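CCHC-type domain-containing protein (Trypanosoma brucei brucei, PDB 7C45) binds RNA and probably acts as a 3'-5' exonuclease of the RNase D type that trims guide RNAs, carrying two zinc knuckles besides its calcium-bound exonuclease domain. Local coordinates at residues Phe73-Leu76 / Val82-Lys85. Sequence-based numbering, arbitrary orientation.
Sequences FDVL and VFVK
In the exonuclease domain of this RNase D, Phe73 of strand 70-74 and Val75 at the start of helix 75-78 hold the ring of Phe83 from helix 80-92. The two phenylalanines form an offset edge-to-face pair: their centroids lie 5.2 Å apart, the planes make an angle of 63°, and the edge of Phe83 is directed at a face of Phe73. CE1 of Phe83 is the leading atom; it stands over the rim of the Phe73 ring, 3.5 Å from Phe73 CG, and also meets Phe73 CB at 3.7 Å. Val75 uses a single methyl. Its CG2 is 3.9 Å from the centroid of the Phe83 ring and 12° off the ring normal, the geometry of a CH-pi contact over the face. With CG anti to the backbone N (chi1 166°), the Phe83 ring reaches from its helix to both residues, which lie in nearly perpendicular directions from it. The chain turns sharply at Asp74, the centre of an inverse gamma turn closed by a weak bond from Val75 N to Phe73 O (3.0 Å); as N-cap residue, Asp74 caps a backbone N of helix 75-78, and its carboxylate also forms a salt bridge with Arg178. All three touching side chains are apolar and buried, and no hydrogen bond joins the segments. Around them, Phe73 packs on helix 22-33 through Leu25, Ala28 and Leu32, Val60 of strand 57-64 touches both Val75 and Phe83, and Leu114 of helix 104-114 adjoins Phe83.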
ATOM      1  N   PHE A  73       8.746  11.606   8.737  1.00 15.28           N
ATOM      2  CA  PHE A  73      10.066  11.529   9.343  1.00 15.21           C
ATOM      3  C   PHE A  73      11.089  11.985   8.319  1.00 15.20           C
ATOM      4  O   PHE A  73      11.254  11.346   7.282  1.00 15.04           O
ATOM      5  CB  PHE A  73      10.376  10.114   9.806  1.00 14.95           C
ATOM      6  CG  PHE A  73       9.573   9.680  10.991  1.00 15.03           C
ATOM      7  CD1 PHE A  73       9.938  10.082  12.265  1.00 15.21           C
ATOM      8  CD2 PHE A  73       8.461   8.871  10.836  1.00 14.98           C
ATOM      9  CE1 PHE A  73       9.211   9.686  13.365  1.00 15.36           C
ATOM     10  CE2 PHE A  73       7.729   8.454  11.943  1.00 15.12           C
ATOM     11  CZ  PHE A  73       8.114   8.857  13.207  1.00 15.33           C
ATOM     12  N   ASP A  74      11.772  13.094   8.608  1.00 15.43           N
ATOM     13  CA  ASP A  74      12.803  13.594   7.703  1.00 15.51           C
ATOM     14  C   ASP A  74      14.101  12.858   8.040  1.00 15.31           C
ATOM     15  O   ASP A  74      14.952  13.327   8.801  1.00 15.41           O
ATOM     16  CB  ASP A  74      12.934  15.106   7.819  1.00 15.90           C
ATOM     17  CG  ASP A  74      13.910  15.683   6.813  1.00 16.06           C
ATOM     18  OD1 ASP A  74      14.655  14.912   6.198  1.00 15.86           O
ATOM     19  OD2 ASP A  74      13.945  16.914   6.654  1.00 16.44           O
ATOM     20  N   VAL A  75      14.233  11.654   7.473  1.00 15.05           N
ATOM     21  CA  VAL A  75      15.420  10.837   7.727  1.00 14.91           C
ATOM     22  C   VAL A  75      16.675  11.518   7.169  1.00 15.08           C
ATOM     23  O   VAL A  75      17.753  11.429   7.763  1.00 15.09           O
ATOM     24  CB  VAL A  75      15.192   9.419   7.139  1.00 14.67           C
ATOM     25  CG1 VAL A  75      16.449   8.544   7.265  1.00 14.60           C
ATOM     26  CG2 VAL A  75      14.030   8.743   7.838  1.00 16.84           C
ATOM     27  N   LEU A  76      16.563  12.207   6.036  1.00 15.26           N
ATOM     28  CA  LEU A  76      17.729  12.897   5.473  1.00 15.49           C
ATOM     29  C   LEU A  76      18.280  13.915   6.464  1.00 15.69           C
ATOM     30  O   LEU A  76      19.491  13.975   6.703  1.00 15.76           O
ATOM     31  CB  LEU A  76      17.358  13.577   4.154  1.00 15.74           C
ATOM     32  CG  LEU A  76      18.447  14.300   3.371  1.00 16.08           C
ATOM     33  CD1 LEU A  76      19.482  13.291   2.896  1.00 18.88           C
ATOM     34  CD2 LEU A  76      17.846  15.125   2.222  1.00 16.41           C
ATOM     35  N   VAL A  82      20.226   8.593  13.774  1.00 15.02           N
ATOM     36  CA  VAL A  82      19.359   9.169  14.799  1.00 15.13           C
ATOM     37  C   VAL A  82      17.956   8.574  14.699  1.00 15.04           C
ATOM     38  O   VAL A  82      17.363   8.150  15.702  1.00 15.13           O
ATOM     39  CB  VAL A  82      19.339  10.703  14.690  1.00 15.28           C
ATOM     40  CG1 VAL A  82      18.239  11.283  15.591  1.00 15.44           C
ATOM     41  CG2 VAL A  82      20.682  11.281  15.102  1.00 15.43           C
ATOM     42  N   PHE A  83      17.425   8.508  13.480  1.00 14.90           N
ATOM     43  CA  PHE A  83      16.053   8.038  13.278  1.00 15.17           C
ATOM     44  C   PHE A  83      15.846   6.604  13.770  1.00 14.78           C
ATOM     45  O   PHE A  83      14.834   6.303  14.417  1.00 14.86           O
ATOM     46  CB  PHE A  83      15.691   8.160  11.796  1.00 14.70           C
ATOM     47  CG  PHE A  83      14.454   7.405  11.400  1.00 14.59           C
ATOM     48  CD1 PHE A  83      13.200   7.922  11.670  1.00 14.69           C
ATOM     49  CD2 PHE A  83      14.537   6.182  10.745  1.00 14.44           C
ATOM     50  CE1 PHE A  83      12.046   7.227  11.313  1.00 14.61           C
ATOM     51  CE2 PHE A  83      13.394   5.499  10.370  1.00 14.36           C
ATOM     52  CZ  PHE A  83      12.142   6.025  10.663  1.00 14.44           C
ATOM     53  N   VAL A  84      16.784   5.705  13.481  1.00 14.71           N
ATOM     54  CA  VAL A  84      16.564   4.298  13.791  1.00 15.38           C
ATOM     55  C   VAL A  84      16.722   3.978  15.274  1.00 14.93           C
ATOM     56  O   VAL A  84      16.230   2.935  15.717  1.00 15.12           O
ATOM     57  CB  VAL A  84      17.506   3.388  12.983  1.00 16.26           C
ATOM     58  CG1 VAL A  84      17.348   3.606  11.473  1.00 16.06           C
ATOM     59  CG2 VAL A  84      18.902   3.618  13.408  1.00 14.76           C
ATOM     60  N   LYS A  85      17.363   4.855  16.054  1.00 16.38           N
ATOM     61  CA  LYS A  85      17.688   4.586  17.453  1.00 18.36           C
ATOM     62  C   LYS A  85      16.545   3.920  18.217  1.00 16.89           C
ATOM     63  O   LYS A  85      16.677   2.788  18.690  1.00 20.07           O
ATOM     64  CB  LYS A  85      18.107   5.888  18.146  1.00 17.25           C
TER